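Local coordinates for protein peptidoglycan DD-endopeptidase ShyB (PDB 2GU1) that cleaves the peptide cross-links between peptidoglycan strands as a zinc-dependent DD-endopeptidase, probably so that new glycans can be inserted and the cell wall can expand, at residues Gln124-Phe138 with Ile167-Ala181. Residues are numbered along the deposited sequence; the frame is centred on the assembly and turned at random.
Sequences QVANITQVMKDKIDF and IKAISFKLAKGDVSA
The carbonyl oxygen of Met-132 takes two backbone N-H groups, that of Ile-136 at 2.8 Å from N to O and, weakly, that of Lys-135, which continue the helical coiling through 133-135. Met-132 and Ile-136, four residues apart, both point toward the hairpin of strands 160-173 and 179-183. The Met-132 chain, bent at chi2 and chi3, lies along the sheet: CG rests on Ile-170 CG2, SD meets Ala-181 CB at 3.9 Å, and CE presses on Val-179 CG1 at 3.3 Å, tighter than usual carbon packing. Lys-135 folds over the same valine, its CB 3.7 Å from Val-179 CG1.

Ile-136 extends CG1 beside its own backbone N (chi1 -61°), which brings CD1 over one face of the Phe-172 ring, 3.7 Å from the centroid in a CH-pi contact. Its other branch, CG2, covers one face of the Phe-138 ring, while Thr-129 CG2 lies over the opposite face. Phe-138 CE2 lies 4.0 Å from Phe-172 CZ, which sits at the edge of the Phe-138 ring, the two side chains running roughly at right angles. Ile-128 CG2 comes in at the edge of the Phe-172 ring, and Phe-111 of the preceding helix adds an edge-to-face partner.

Further up the helix, Ile-128 CG1 touches two methyl ends, Ile-167 CD1 at 3.8 Å and Ile-170 CD1. Val-131 flanks Ile-170 and Ala-181, and Phe-189 of the neighbouring edge strand touches all three. Isoleucine, valine, methionine and phenylalanine side chains carry most of the contact. Helix 124-132 crosses strand 167-173 at -67°, their axes 10.3 Å apart: a helix laid across one face of a five-stranded antiparallel sheet in the Csd3-like second domain, away from the zinc site.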
ATOM      1  N   GLN A 124       5.048   9.057 -11.346  1.00 29.81           N
ATOM      2  CA  GLN A 124       6.089   9.913 -10.792  1.00 29.47           C
ATOM      3  C   GLN A 124       5.727  11.373 -11.051  1.00 28.83           C
ATOM      4  O   GLN A 124       5.908  12.222 -10.181  1.00 28.76           O
ATOM      5  CB  GLN A 124       7.456   9.575 -11.408  1.00 29.77           C
ATOM      6  CG  GLN A 124       7.975   8.211 -10.958  1.00 28.16           C
ATOM      7  CD  GLN A 124       9.302   7.819 -11.587  1.00 31.66           C
ATOM      8  OE1 GLN A 124       9.460   7.847 -12.809  1.00 27.90           O
ATOM      9  NE2 GLN A 124      10.260   7.431 -10.748  1.00 30.23           N
ATOM     10  N   VAL A 125       5.201  11.656 -12.240  1.00 28.53           N
ATOM     11  CA  VAL A 125       4.801  13.017 -12.585  1.00 29.43           C
ATOM     12  C   VAL A 125       3.654  13.447 -11.672  1.00 29.51           C
ATOM     13  O   VAL A 125       3.621  14.583 -11.189  1.00 30.43           O
ATOM     14  CB  VAL A 125       4.343  13.111 -14.057  1.00 29.68           C
ATOM     15  CG1 VAL A 125       3.787  14.509 -14.356  1.00 30.99           C
ATOM     16  CG2 VAL A 125       5.514  12.796 -14.976  1.00 31.65           C
ATOM     17  N   ALA A 126       2.718  12.531 -11.431  1.00 30.23           N
ATOM     18  CA  ALA A 126       1.585  12.816 -10.559  1.00 29.87           C
ATOM     19  C   ALA A 126       2.090  13.112  -9.145  1.00 31.28           C
ATOM     20  O   ALA A 126       1.668  14.083  -8.518  1.00 31.78           O
ATOM     21  CB  ALA A 126       0.637  11.634 -10.538  1.00 31.24           C
ATOM     22  N   ASN A 127       2.996  12.276  -8.649  1.00 31.40           N
ATOM     23  CA  ASN A 127       3.554  12.467  -7.310  1.00 31.02           C
ATOM     24  C   ASN A 127       4.207  13.844  -7.229  1.00 27.94           C
ATOM     25  O   ASN A 127       4.008  14.587  -6.265  1.00 28.01           O
ATOM     26  CB  ASN A 127       4.584  11.364  -7.000  1.00 32.84           C
ATOM     27  CG  ASN A 127       5.132  11.447  -5.578  1.00 36.36           C
ATOM     28  OD1 ASN A 127       4.522  12.062  -4.696  1.00 37.66           O
ATOM     29  ND2 ASN A 127       6.278  10.811  -5.344  1.00 36.65           N
ATOM     30  N   ILE A 128       4.974  14.191  -8.255  1.00 27.81           N
ATOM     31  CA  ILE A 128       5.650  15.484  -8.297  1.00 28.01           C
ATOM     32  C   ILE A 128       4.671  16.660  -8.290  1.00 28.97           C
ATOM     33  O   ILE A 128       4.809  17.585  -7.483  1.00 28.31           O
ATOM     34  CB  ILE A 128       6.566  15.590  -9.540  1.00 27.58           C
ATOM     35  CG1 ILE A 128       7.727  14.598  -9.410  1.00 29.91           C
ATOM     36  CG2 ILE A 128       7.100  17.012  -9.679  1.00 28.25           C
ATOM     37  CD1 ILE A 128       8.616  14.501 -10.641  1.00 26.23           C
ATOM     38  N   THR A 129       3.684  16.633  -9.182  1.00 29.20           N
ATOM     39  CA  THR A 129       2.720  17.728  -9.237  1.00 31.60           C
ATOM     40  C   THR A 129       1.926  17.820  -7.935  1.00 33.81           C
ATOM     41  O   THR A 129       1.568  18.914  -7.499  1.00 36.72           O
ATOM     42  CB  THR A 129       1.752  17.583 -10.444  1.00 30.02           C
ATOM     43  OG1 THR A 129       1.130  16.296 -10.423  1.00 28.32           O
ATOM     44  CG2 THR A 129       2.511  17.753 -11.751  1.00 29.04           C
ATOM     45  N   GLN A 130       1.676  16.672  -7.311  1.00 35.20           N
ATOM     46  CA  GLN A 130       0.943  16.622  -6.046  1.00 36.10           C
ATOM     47  C   GLN A 130       1.740  17.325  -4.950  1.00 33.85           C
ATOM     48  O   GLN A 130       1.238  18.222  -4.283  1.00 33.31           O
ATOM     49  CB  GLN A 130       0.695  15.167  -5.639  1.00 38.88           C
ATOM     50  CG  GLN A 130       0.153  14.992  -4.227  1.00 44.75           C
ATOM     51  CD  GLN A 130       0.378  13.580  -3.686  1.00 49.83           C
ATOM     52  OE1 GLN A 130       1.519  13.109  -3.590  1.00 52.00           O
ATOM     53  NE2 GLN A 130      -0.710  12.902  -3.325  1.00 50.26           N
ATOM     54  N   VAL A 131       2.992  16.911  -4.776  1.00 32.53           N
ATOM     55  CA  VAL A 131       3.869  17.489  -3.766  1.00 30.52           C
ATOM     56  C   VAL A 131       4.085  18.992  -3.932  1.00 30.97           C
ATOM     57  O   VAL A 131       4.028  19.742  -2.959  1.00 30.26           O
ATOM     58  CB  VAL A 131       5.259  16.797  -3.776  1.00 28.93           C
ATOM     59  CG1 VAL A 131       6.256  17.587  -2.935  1.00 29.16           C
ATOM     60  CG2 VAL A 131       5.130  15.372  -3.253  1.00 28.19           C
ATOM     61  N   MET A 132       4.325  19.428  -5.162  1.00 32.27           N
ATOM     62  CA  MET A 132       4.601  20.838  -5.434  1.00 34.76           C
ATOM     63  C   MET A 132       3.401  21.742  -5.738  1.00 37.40           C
ATOM     64  O   MET A 132       3.587  22.927  -6.018  1.00 37.26           O
ATOM     65  CB  MET A 132       5.586  20.948  -6.603  1.00 35.10           C
ATOM     66  CG  MET A 132       6.873  20.144  -6.442  1.00 36.25           C
ATOM     67  SD  MET A 132       7.804  20.641  -4.995  1.00 38.09           S
ATOM     68  CE  MET A 132       8.614  22.074  -5.591  1.00 37.03           C
ATOM     69  N   LYS A 133       2.185  21.212  -5.668  1.00 39.51           N
ATOM     70  CA  LYS A 133       1.003  22.010  -6.010  1.00 42.82           C
ATOM     71  C   LYS A 133       0.854  23.390  -5.359  1.00 43.67           C
ATOM     72  O   LYS A 133       0.394  24.327  -6.006  1.00 44.54           O
ATOM     73  CB  LYS A 133      -0.275  21.198  -5.775  1.00 43.97           C
ATOM     74  CG  LYS A 133      -0.640  20.968  -4.328  1.00 45.30           C
ATOM     75  CD  LYS A 133      -2.067  20.450  -4.235  1.00 48.74           C
ATOM     76  CE  LYS A 133      -2.496  20.234  -2.796  1.00 49.51           C
ATOM     77  NZ  LYS A 133      -1.730  19.134  -2.160  1.00 51.99           N
ATOM     78  N   ASP A 134       1.239  23.528  -4.096  1.00 45.27           N
ATOM     79  CA  ASP A 134       1.115  24.818  -3.422  1.00 46.91           C
ATOM     80  C   ASP A 134       2.289  25.755  -3.689  1.00 47.33           C
ATOM     81  O   ASP A 134       2.156  26.976  -3.591  1.00 47.32           O
ATOM     82  CB  ASP A 134       0.957  24.616  -1.913  1.00 48.42           C
ATOM     83  CG  ASP A 134      -0.274  23.809  -1.564  1.00 49.24           C
ATOM     84  OD1 ASP A 134      -1.364  24.150  -2.068  1.00 49.23           O
ATOM     85  OD2 ASP A 134      -0.156  22.838  -0.788  1.00 49.58           O
ATOM     86  N   LYS A 135       3.439  25.186  -4.030  1.00 47.05           N
ATOM     87  CA  LYS A 135       4.622  25.991  -4.297  1.00 46.65           C
ATOM     88  C   LYS A 135       4.726  26.351  -5.777  1.00 46.55           C
ATOM     89  O   LYS A 135       5.402  27.316  -6.135  1.00 46.82           O
ATOM     90  CB  LYS A 135       5.881  25.236  -3.852  1.00 47.34           C
ATOM     91  CG  LYS A 135       5.859  24.782  -2.391  1.00 48.62           C
ATOM     92  CD  LYS A 135       5.960  25.950  -1.411  1.00 49.64           C
ATOM     93  CE  LYS A 135       7.402  26.227  -1.001  1.00 49.19           C
ATOM     94  NZ  LYS A 135       8.291  26.500  -2.160  1.00 50.63           N
ATOM     95  N   ILE A 136       4.050  25.585  -6.631  1.00 44.77           N
ATOM     96  CA  ILE A 136       4.092  25.832  -8.070  1.00 44.68           C
ATOM     97  C   ILE A 136       2.730  25.725  -8.756  1.00 46.16           C
ATOM     98  O   ILE A 136       1.976  24.779  -8.529  1.00 44.96           O
ATOM     99  CB  ILE A 136       5.047  24.843  -8.786  1.00 43.75           C
ATOM    100  CG1 ILE A 136       6.471  25.006  -8.254  1.00 42.30           C
ATOM    101  CG2 ILE A 136       5.023  25.085 -10.290  1.00 42.04           C
ATOM    102  CD1 ILE A 136       7.484  24.103  -8.932  1.00 41.28           C
ATOM    103  N   ASP A 137       2.430  26.711  -9.598  1.00 48.00           N
ATOM    104  CA  ASP A 137       1.191  26.730 -10.367  1.00 50.35           C
ATOM    105  C   ASP A 137       1.603  26.183 -11.726  1.00 50.31           C
ATOM    106  O   ASP A 137       2.144  26.917 -12.553  1.00 50.00           O
ATOM    107  CB  ASP A 137       0.673  28.167 -10.522  1.00 52.36           C
ATOM    108  CG  ASP A 137      -0.678  28.238 -11.235  1.00 54.18           C
ATOM    109  OD1 ASP A 137      -0.825  27.630 -12.320  1.00 54.54           O
ATOM    110  OD2 ASP A 137      -1.593  28.911 -10.711  1.00 55.21           O
ATOM    111  N   PHE A 138       1.362  24.892 -11.950  1.00 51.03           N
ATOM    112  CA  PHE A 138       1.739  24.254 -13.207  1.00 52.18           C
ATOM    113  C   PHE A 138       0.950  24.752 -14.413  1.00 54.79           C
ATOM    114  O   PHE A 138       0.893  24.091 -15.452  1.00 54.73           O
ATOM    115  CB  PHE A 138       1.618  22.728 -13.085  1.00 49.53           C
ATOM    116  CG  PHE A 138       2.606  22.121 -12.124  1.00 47.26           C
ATOM    117  CD1 PHE A 138       2.346  22.093 -10.757  1.00 45.51           C
ATOM    118  CD2 PHE A 138       3.827  21.627 -12.583  1.00 46.25           C
ATOM    119  CE1 PHE A 138       3.289  21.590  -9.860  1.00 45.10           C
ATOM    120  CE2 PHE A 138       4.778  21.122 -11.695  1.00 44.36           C
ATOM    121  CZ  PHE A 138       4.508  21.103 -10.330  1.00 43.83           C
ATOM    122  N   ILE A 167      11.232   8.805  -5.215  1.00 19.68           N
ATOM    123  CA  ILE A 167      11.725  10.152  -5.480  1.00 20.41           C
ATOM    124  C   ILE A 167      12.223  10.703  -4.151  1.00 20.84           C
ATOM    125  O   ILE A 167      11.499  10.662  -3.149  1.00 20.04           O
ATOM    126  CB  ILE A 167      10.594  11.064  -6.004  1.00 19.56           C
ATOM    127  CG1 ILE A 167       9.952  10.428  -7.241  1.00 21.03           C
ATOM    128  CG2 ILE A 167      11.134  12.457  -6.271  1.00 20.45           C
ATOM    129  CD1 ILE A 167       8.902  11.316  -7.924  1.00 21.09           C
ATOM    130  N   LYS A 168      13.444  11.229  -4.142  1.00 20.64           N
ATOM    131  CA  LYS A 168      14.029  11.758  -2.919  1.00 22.50           C
ATOM    132  C   LYS A 168      14.115  13.277  -2.887  1.00 20.83           C
ATOM    133  O   LYS A 168      14.067  13.883  -1.816  1.00 21.36           O
ATOM    134  CB  LYS A 168      15.433  11.164  -2.704  1.00 26.28           C
ATOM    135  CG  LYS A 168      15.469   9.634  -2.747  1.00 33.47           C
ATOM    136  CD  LYS A 168      14.250   9.011  -2.043  1.00 38.36           C
ATOM    137  CE  LYS A 168      14.607   8.323  -0.722  1.00 43.24           C
ATOM    138  NZ  LYS A 168      15.211   9.238   0.288  1.00 44.56           N
ATOM    139  N   ALA A 169      14.240  13.891  -4.055  1.00 19.27           N
ATOM    140  CA  ALA A 169      14.343  15.336  -4.132  1.00 20.93           C
ATOM    141  C   ALA A 169      13.731  15.871  -5.422  1.00 22.66           C
ATOM    142  O   ALA A 169      13.772  15.220  -6.468  1.00 20.67           O
ATOM    143  CB  ALA A 169      15.810  15.761  -4.033  1.00 21.70           C
ATOM    144  N   ILE A 170      13.181  17.075  -5.328  1.00 22.22           N
ATOM    145  CA  ILE A 170      12.531  17.730  -6.453  1.00 25.93           C
ATOM    146  C   ILE A 170      12.988  19.183  -6.451  1.00 27.70           C
ATOM    147  O   ILE A 170      12.871  19.867  -5.437  1.00 29.24           O
ATOM    148  CB  ILE A 170      10.989  17.692  -6.283  1.00 23.69           C
ATOM    149  CG1 ILE A 170      10.501  16.239  -6.262  1.00 23.45           C
ATOM    150  CG2 ILE A 170      10.312  18.485  -7.387  1.00 21.75           C
ATOM    151  CD1 ILE A 170       9.021  16.090  -5.964  1.00 22.08           C
ATOM    152  N   SER A 171      13.526  19.658  -7.567  1.00 30.37           N
ATOM    153  CA  SER A 171      13.957  21.049  -7.616  1.00 32.32           C
ATOM    154  C   SER A 171      13.662  21.664  -8.973  1.00 33.58           C
ATOM    155  O   SER A 171      13.921  21.058 -10.011  1.00 32.22           O
ATOM    156  CB  SER A 171      15.454  21.164  -7.317  1.00 35.40           C
ATOM    157  OG  SER A 171      16.221  20.786  -8.444  1.00 39.74           O
ATOM    158  N   PHE A 172      13.106  22.871  -8.952  1.00 33.41           N
ATOM    159  CA  PHE A 172      12.782  23.583 -10.176  1.00 35.25           C
ATOM    160  C   PHE A 172      13.594  24.868 -10.276  1.00 36.96           C
ATOM    161  O   PHE A 172      13.647  25.659  -9.335  1.00 37.04           O
ATOM    162  CB  PHE A 172      11.287  23.932 -10.233  1.00 33.06           C
ATOM    163  CG  PHE A 172      10.393  22.767 -10.565  1.00 32.69           C
ATOM    164  CD1 PHE A 172      10.025  21.845  -9.591  1.00 32.55           C
ATOM    165  CD2 PHE A 172       9.917  22.590 -11.859  1.00 32.82           C
ATOM    166  CE1 PHE A 172       9.190  20.767  -9.902  1.00 32.10           C
ATOM    167  CE2 PHE A 172       9.083  21.515 -12.181  1.00 31.38           C
ATOM    168  CZ  PHE A 172       8.723  20.601 -11.199  1.00 31.25           C
ATOM    169  N   LYS A 173      14.241  25.059 -11.417  1.00 39.71           N
ATOM    170  CA  LYS A 173      15.018  26.267 -11.650  1.00 44.27           C
ATOM    171  C   LYS A 173      14.051  27.180 -12.399  1.00 44.75           C
ATOM    172  O   LYS A 173      13.919  27.094 -13.618  1.00 45.10           O
ATOM    173  CB  LYS A 173      16.240  25.954 -12.517  1.00 47.59           C
ATOM    174  CG  LYS A 173      16.911  24.605 -12.220  1.00 52.58           C
ATOM    175  CD  LYS A 173      17.189  24.371 -10.730  1.00 55.90           C
ATOM    176  CE  LYS A 173      18.191  25.368 -10.155  1.00 58.09           C
ATOM    177  NZ  LYS A 173      17.672  26.768 -10.137  1.00 58.91           N
ATOM    178  N   LEU A 174      13.358  28.036 -11.656  1.00 46.22           N
ATOM    179  CA  LEU A 174      12.373  28.946 -12.234  1.00 47.85           C
ATOM    180  C   LEU A 174      12.847  30.388 -12.347  1.00 49.28           C
ATOM    181  O   LEU A 174      13.627  30.871 -11.523  1.00 48.61           O
ATOM    182  CB  LEU A 174      11.090  28.923 -11.398  1.00 46.66           C
ATOM    183  CG  LEU A 174      10.046  27.823 -11.603  1.00 46.89           C
ATOM    184  CD1 LEU A 174      10.694  26.537 -12.064  1.00 45.93           C
ATOM    185  CD2 LEU A 174       9.282  27.628 -10.299  1.00 46.55           C
ATOM    186  N   ALA A 175      12.358  31.073 -13.376  1.00 50.59           N
ATOM    187  CA  ALA A 175      12.703  32.469 -13.581  1.00 51.38           C
ATOM    188  C   ALA A 175      11.963  33.266 -12.510  1.00 51.84           C
ATOM    189  O   ALA A 175      12.453  34.286 -12.027  1.00 50.85           O
ATOM    190  CB  ALA A 175      12.268  32.915 -14.968  1.00 51.98           C
ATOM    191  N   LYS A 176      10.789  32.768 -12.127  1.00 53.15           N
ATOM    192  CA  LYS A 176       9.952  33.417 -11.122  1.00 54.16           C
ATOM    193  C   LYS A 176      10.263  32.959  -9.696  1.00 54.06           C
ATOM    194  O   LYS A 176       9.427  33.100  -8.801  1.00 55.01           O
ATOM    195  CB  LYS A 176       8.474  33.157 -11.442  1.00 55.40           C
ATOM    196  CG  LYS A 176       8.097  33.499 -12.881  1.00 58.43           C
ATOM    197  CD  LYS A 176       6.638  33.189 -13.205  1.00 60.01           C
ATOM    198  CE  LYS A 176       5.683  34.103 -12.454  1.00 61.03           C
ATOM    199  NZ  LYS A 176       4.267  33.890 -12.874  1.00 61.41           N
ATOM    200  N   GLY A 177      11.463  32.415  -9.490  1.00 53.15           N
ATOM    201  CA  GLY A 177      11.861  31.951  -8.169  1.00 51.70           C
ATOM    202  C   GLY A 177      12.066  30.446  -8.076  1.00 50.14           C
ATOM    203  O   GLY A 177      11.160  29.672  -8.380  1.00 50.34           O
ATOM    204  N   ASP A 178      13.254  30.027  -7.648  1.00 48.70           N
ATOM    205  CA  ASP A 178      13.572  28.605  -7.525  1.00 47.06           C
ATOM    206  C   ASP A 178      12.835  27.922  -6.378  1.00 45.25           C
ATOM    207  O   ASP A 178      12.651  28.506  -5.309  1.00 44.63           O
ATOM    208  CB  ASP A 178      15.078  28.416  -7.334  1.00 48.81           C
ATOM    209  CG  ASP A 178      15.872  28.838  -8.549  1.00 49.93           C
ATOM    210  OD1 ASP A 178      17.119  28.839  -8.477  1.00 51.57           O
ATOM    211  OD2 ASP A 178      15.245  29.161  -9.578  1.00 47.99           O
ATOM    212  N   VAL A 179      12.423  26.679  -6.610  1.00 42.05           N
ATOM    213  CA  VAL A 179      11.713  25.902  -5.601  1.00 39.93           C
ATOM    214  C   VAL A 179      12.309  24.499  -5.495  1.00 36.95           C
ATOM    215  O   VAL A 179      12.664  23.892  -6.502  1.00 36.30           O
ATOM    216  CB  VAL A 179      10.217  25.759  -5.956  1.00 41.38           C
ATOM    217  CG1 VAL A 179       9.469  25.146  -4.788  1.00 44.03           C
ATOM    218  CG2 VAL A 179       9.631  27.111  -6.325  1.00 43.19           C
ATOM    219  N   SER A 180      12.422  23.983  -4.276  1.00 34.40           N
ATOM    220  CA  SER A 180      12.965  22.642  -4.086  1.00 33.61           C
ATOM    221  C   SER A 180      12.379  21.970  -2.848  1.00 32.35           C
ATOM    222  O   SER A 180      12.113  22.625  -1.836  1.00 33.45           O
ATOM    223  CB  SER A 180      14.494  22.697  -3.990  1.00 33.99           C
ATOM    224  OG  SER A 180      14.911  23.415  -2.843  1.00 39.01           O
ATOM    225  N   ALA A 181      12.167  20.661  -2.939  1.00 27.45           N
ATOM    226  CA  ALA A 181      11.608  19.892  -1.836  1.00 23.95           C
ATOM    227  C   ALA A 181      12.398  18.597  -1.679  1.00 24.64           C
ATOM    228  O   ALA A 181      12.900  18.044  -2.661  1.00 24.59           O
ATOM    229  CB  ALA A 181      10.138  19.583  -2.098  1.00 22.56           C
TER